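Local coordinates for protein CalG4 (Micromonospora echinospora, PDB 3IA7) that belongs to the GT-B structural superfamily of glycosyltransferase-like proteins, built from two Rossmann-like domains that each carry a parallel beta-sheet, at residues Y108-L118 against E180-L188. Sequence-based numbering, arbitrary orientation.
Sequences YDVFPFIAGRL and EYWDEIEGL
Phe113 drives the edge of its ring, CZ foremost, into the face of the Trp182 indole in a T-shaped stack, with planes at 67° and Phe113 CZ 3.6 Å from Trp182 CD2. Tyr181 lies beside this pair; its ring carries the guanidinium of Arg117 flat on one face, a cation-pi stack with planes only 16° apart and NH1 over the ring centre. At the far end of that ring, Leu118 CD2 sits 3.5 Å from Tyr181 OH. In Arg117 a bend at chi3 (62°) lays the guanidinium over the ring. Arg117 NH2 makes a salt bridge to Glu184 OE1, 2.9 Å, whose hydrogen bond is nearly straight; OE1 lies in the guanidinium plane, whereas NH2 approaches it from above the carboxylate plane. Arg117 NH1 bonds weakly to Tyr181 O. A water joins Arg117 NE to Glu186 OE1. Glu186 OE1 also accepts a hydrogen bond from Tyr108 OH, 2.6 Å away, through its anti lone pair, and Arg129 NE is a second partner of the hydroxyl. The contact thus ties the end of helix 178-182 and the chain leading to strand 189-191 onto helix 113-123 and strand 105-109, with helix 159-170 packing against Leu118, Tyr181 and Trp182 and strand 127-131 against Phe113 and Arg117.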
loop_
_atom_site.group_PDB
_atom_site.type_symbol
_atom_site.label_atom_id
_atom_site.label_comp_id
_atom_site.label_asym_id
_atom_site.label_seq_id
_atom_site.Cartn_x
_atom_site.Cartn_y
_atom_site.Cartn_z
ATOM N N TYR A 108 -12.612 1.714 18.194
ATOM C CA TYR A 108 -13.373 2.806 17.557
ATOM C C TYR A 108 -12.467 3.949 17.126
ATOM O O TYR A 108 -11.486 4.335 17.819
ATOM C CB TYR A 108 -14.440 3.349 18.526
ATOM C CG TYR A 108 -13.857 3.924 19.841
ATOM C CD1 TYR A 108 -13.557 5.304 19.947
ATOM C CD2 TYR A 108 -13.654 3.124 20.969
ATOM C CE1 TYR A 108 -13.016 5.845 21.119
ATOM C CE2 TYR A 108 -13.113 3.700 22.216
ATOM C CZ TYR A 108 -12.807 5.080 22.231
ATOM O OH TYR A 108 -12.302 5.695 23.368
ATOM N N ASP A 109 -12.818 4.534 15.987
ATOM C CA ASP A 109 -12.142 5.771 15.577
ATOM C C ASP A 109 -12.606 6.901 16.459
ATOM O O ASP A 109 -13.712 6.886 17.008
ATOM C CB ASP A 109 -12.464 6.087 14.099
ATOM C CG ASP A 109 -11.857 7.416 13.638
ATOM O OD1 ASP A 109 -10.643 7.404 13.369
ATOM O OD2 ASP A 109 -12.592 8.456 13.563
ATOM N N VAL A 110 -11.748 7.904 16.610
ATOM C CA VAL A 110 -12.075 9.063 17.469
ATOM C C VAL A 110 -13.353 9.834 17.074
ATOM O O VAL A 110 -14.075 10.311 17.949
ATOM C CB VAL A 110 -10.864 10.012 17.617
ATOM C CG1 VAL A 110 -10.534 10.647 16.266
ATOM C CG2 VAL A 110 -11.128 11.104 18.720
ATOM N N PHE A 111 -13.682 9.903 15.790
ATOM C CA PHE A 111 -14.919 10.621 15.414
ATOM C C PHE A 111 -16.180 9.952 16.059
ATOM O O PHE A 111 -16.958 10.624 16.762
ATOM C CB PHE A 111 -15.021 10.730 13.898
ATOM C CG PHE A 111 -16.303 11.419 13.405
ATOM C CD1 PHE A 111 -16.234 12.655 12.767
ATOM C CD2 PHE A 111 -17.541 10.810 13.560
ATOM C CE1 PHE A 111 -17.439 13.298 12.320
ATOM C CE2 PHE A 111 -18.745 11.447 13.124
ATOM C CZ PHE A 111 -18.664 12.670 12.494
ATOM N N PRO A 112 -16.386 8.647 15.858
ATOM C CA PRO A 112 -17.440 7.978 16.652
ATOM C C PRO A 112 -17.049 7.532 18.077
ATOM O O PRO A 112 -17.422 6.424 18.497
ATOM C CB PRO A 112 -17.778 6.739 15.771
ATOM C CG PRO A 112 -16.389 6.352 15.212
ATOM C CD PRO A 112 -15.802 7.723 14.854
ATOM N N PHE A 113 -16.388 8.397 18.863
ATOM C CA PHE A 113 -15.920 7.907 20.151
ATOM C C PHE A 113 -17.104 7.700 21.103
ATOM O O PHE A 113 -16.996 6.863 21.972
ATOM C CB PHE A 113 -14.896 8.825 20.799
ATOM C CG PHE A 113 -15.493 10.068 21.437
ATOM C CD1 PHE A 113 -15.733 10.093 22.816
ATOM C CD2 PHE A 113 -15.768 11.206 20.691
ATOM C CE1 PHE A 113 -16.298 11.228 23.485
ATOM C CE2 PHE A 113 -16.296 12.387 21.355
ATOM C CZ PHE A 113 -16.537 12.376 22.756
ATOM N N ILE A 114 -18.190 8.482 20.951
ATOM C CA ILE A 114 -19.342 8.278 21.805
ATOM C C ILE A 114 -19.937 6.879 21.565
ATOM O O ILE A 114 -20.148 6.095 22.492
ATOM C CB ILE A 114 -20.409 9.386 21.637
ATOM C CG1 ILE A 114 -19.779 10.750 22.012
ATOM C CG2 ILE A 114 -21.636 9.059 22.490
ATOM C CD1 ILE A 114 -20.539 11.941 21.513
ATOM N N ALA A 115 -20.137 6.544 20.313
ATOM C CA ALA A 115 -20.608 5.181 19.963
ATOM C C ALA A 115 -19.664 4.137 20.498
ATOM O O ALA A 115 -20.073 3.151 21.083
ATOM C CB ALA A 115 -20.705 5.049 18.416
ATOM N N GLY A 116 -18.368 4.343 20.313
ATOM C CA GLY A 116 -17.448 3.279 20.693
ATOM C C GLY A 116 -17.438 3.015 22.171
ATOM O O GLY A 116 -17.461 1.874 22.618
ATOM N N ARG A 117 -17.371 4.098 22.937
ATOM C CA ARG A 117 -17.305 3.990 24.393
ATOM C C ARG A 117 -18.646 3.498 24.997
ATOM O O ARG A 117 -18.645 2.747 25.963
ATOM C CB ARG A 117 -16.891 5.326 25.003
ATOM C CG ARG A 117 -15.465 5.735 24.613
ATOM C CD ARG A 117 -15.032 6.937 25.432
ATOM N NE ARG A 117 -15.021 6.587 26.851
ATOM C CZ ARG A 117 -15.187 7.458 27.836
ATOM N NH1 ARG A 117 -15.311 8.749 27.579
ATOM N NH2 ARG A 117 -15.207 7.023 29.080
ATOM N N LEU A 118 -19.768 3.901 24.405
ATOM C CA LEU A 118 -21.081 3.391 24.876
ATOM C C LEU A 118 -21.285 1.867 24.583
ATOM O O LEU A 118 -21.839 1.151 25.391
ATOM C CB LEU A 118 -22.234 4.274 24.352
ATOM C CG LEU A 118 -22.183 5.744 24.922
ATOM C CD1 LEU A 118 -23.408 6.507 24.333
ATOM C CD2 LEU A 118 -22.208 5.761 26.486
ATOM N N GLU A 180 -16.479 16.440 31.070
ATOM C CA GLU A 180 -15.542 15.479 31.659
ATOM C C GLU A 180 -15.456 14.167 30.887
ATOM O O GLU A 180 -14.394 13.697 30.547
ATOM C CB GLU A 180 -15.941 15.163 33.096
ATOM C CG GLU A 180 -14.868 14.366 33.840
ATOM C CD GLU A 180 -15.277 13.960 35.269
ATOM O OE1 GLU A 180 -16.146 14.636 35.855
ATOM O OE2 GLU A 180 -14.716 12.973 35.791
ATOM N N TYR A 181 -16.605 13.575 30.622
ATOM C CA TYR A 181 -16.704 12.364 29.805
ATOM C C TYR A 181 -16.007 12.508 28.443
ATOM O O TYR A 181 -15.234 11.617 28.030
ATOM C CB TYR A 181 -18.179 12.053 29.579
ATOM C CG TYR A 181 -18.414 10.789 28.810
ATOM C CD1 TYR A 181 -18.475 9.560 29.464
ATOM C CD2 TYR A 181 -18.547 10.819 27.407
ATOM C CE1 TYR A 181 -18.682 8.367 28.728
ATOM C CE2 TYR A 181 -18.765 9.635 26.670
ATOM C CZ TYR A 181 -18.846 8.418 27.360
ATOM O OH TYR A 181 -19.037 7.264 26.611
ATOM N N TRP A 182 -16.275 13.628 27.765
ATOM C CA TRP A 182 -15.739 13.922 26.418
ATOM C C TRP A 182 -14.230 13.831 26.453
ATOM O O TRP A 182 -13.595 13.297 25.500
ATOM C CB TRP A 182 -16.213 15.314 25.977
ATOM C CG TRP A 182 -16.117 15.577 24.484
ATOM C CD1 TRP A 182 -14.974 15.704 23.745
ATOM C CD2 TRP A 182 -17.199 15.818 23.588
ATOM N NE1 TRP A 182 -15.276 15.921 22.426
ATOM C CE2 TRP A 182 -16.629 16.029 22.291
ATOM C CE3 TRP A 182 -18.590 15.848 23.733
ATOM C CZ2 TRP A 182 -17.395 16.260 21.160
ATOM C CZ3 TRP A 182 -19.382 16.076 22.564
ATOM C CH2 TRP A 182 -18.769 16.284 21.309
ATOM N N ASP A 183 -13.635 14.283 27.560
ATOM C CA ASP A 183 -12.161 14.314 27.741
ATOM C C ASP A 183 -11.503 13.062 28.306
ATOM O O ASP A 183 -10.283 13.024 28.409
ATOM C CB ASP A 183 -11.730 15.529 28.608
ATOM C CG ASP A 183 -11.989 16.833 27.921
ATOM O OD1 ASP A 183 -12.064 16.824 26.675
ATOM O OD2 ASP A 183 -12.167 17.862 28.627
ATOM N N GLU A 184 -12.268 12.024 28.675
ATOM C CA GLU A 184 -11.650 10.843 29.256
ATOM C C GLU A 184 -10.746 10.123 28.264
ATOM O O GLU A 184 -11.070 10.039 27.085
ATOM C CB GLU A 184 -12.708 9.872 29.772
ATOM C CG GLU A 184 -13.360 10.437 31.020
ATOM C CD GLU A 184 -14.341 9.467 31.612
ATOM O OE1 GLU A 184 -15.362 9.218 30.984
ATOM O OE2 GLU A 184 -14.095 8.986 32.720
ATOM N N ILE A 185 -9.654 9.566 28.771
ATOM C CA ILE A 185 -8.605 8.904 27.951
ATOM C C ILE A 185 -8.863 7.399 27.899
ATOM O O ILE A 185 -9.123 6.758 28.931
ATOM C CB ILE A 185 -7.210 9.213 28.553
ATOM C CG1 ILE A 185 -6.973 10.739 28.459
ATOM C CG2 ILE A 185 -6.084 8.318 27.918
ATOM C CD1 ILE A 185 -5.615 11.251 28.995
ATOM N N GLU A 186 -8.816 6.842 26.703
ATOM C CA GLU A 186 -9.008 5.400 26.488
ATOM C C GLU A 186 -7.881 4.542 27.079
ATOM O O GLU A 186 -6.777 5.034 27.279
ATOM C CB GLU A 186 -9.171 5.098 24.981
ATOM C CG GLU A 186 -9.847 3.728 24.744
ATOM C CD GLU A 186 -11.082 3.514 25.649
ATOM O OE1 GLU A 186 -12.158 4.066 25.352
ATOM O OE2 GLU A 186 -10.959 2.848 26.701
ATOM N N GLY A 187 -8.178 3.291 27.429
ATOM C CA GLY A 187 -7.137 2.377 27.978
ATOM C C GLY A 187 -5.944 2.217 27.017
ATOM O O GLY A 187 -4.797 2.025 27.453
ATOM N N LEU A 188 -6.231 2.277 25.711
ATOM C CA LEU A 188 -5.213 2.266 24.630
ATOM C C LEU A 188 -5.677 3.151 23.470
ATOM O O LEU A 188 -6.848 3.103 23.050
ATOM C CB LEU A 188 -4.918 0.825 24.096
ATOM C CG LEU A 188 -3.946 0.723 22.885
ATOM C CD1 LEU A 188 -2.494 1.158 23.313
ATOM C CD2 LEU A 188 -3.981 -0.686 22.222
HETATM O O HOH W 1 -13.468 10.321 25.598
HETATM O O HOH W 2 -14.143 3.907 27.386
HETATM O O HOH W 3 -19.046 4.882 28.033
#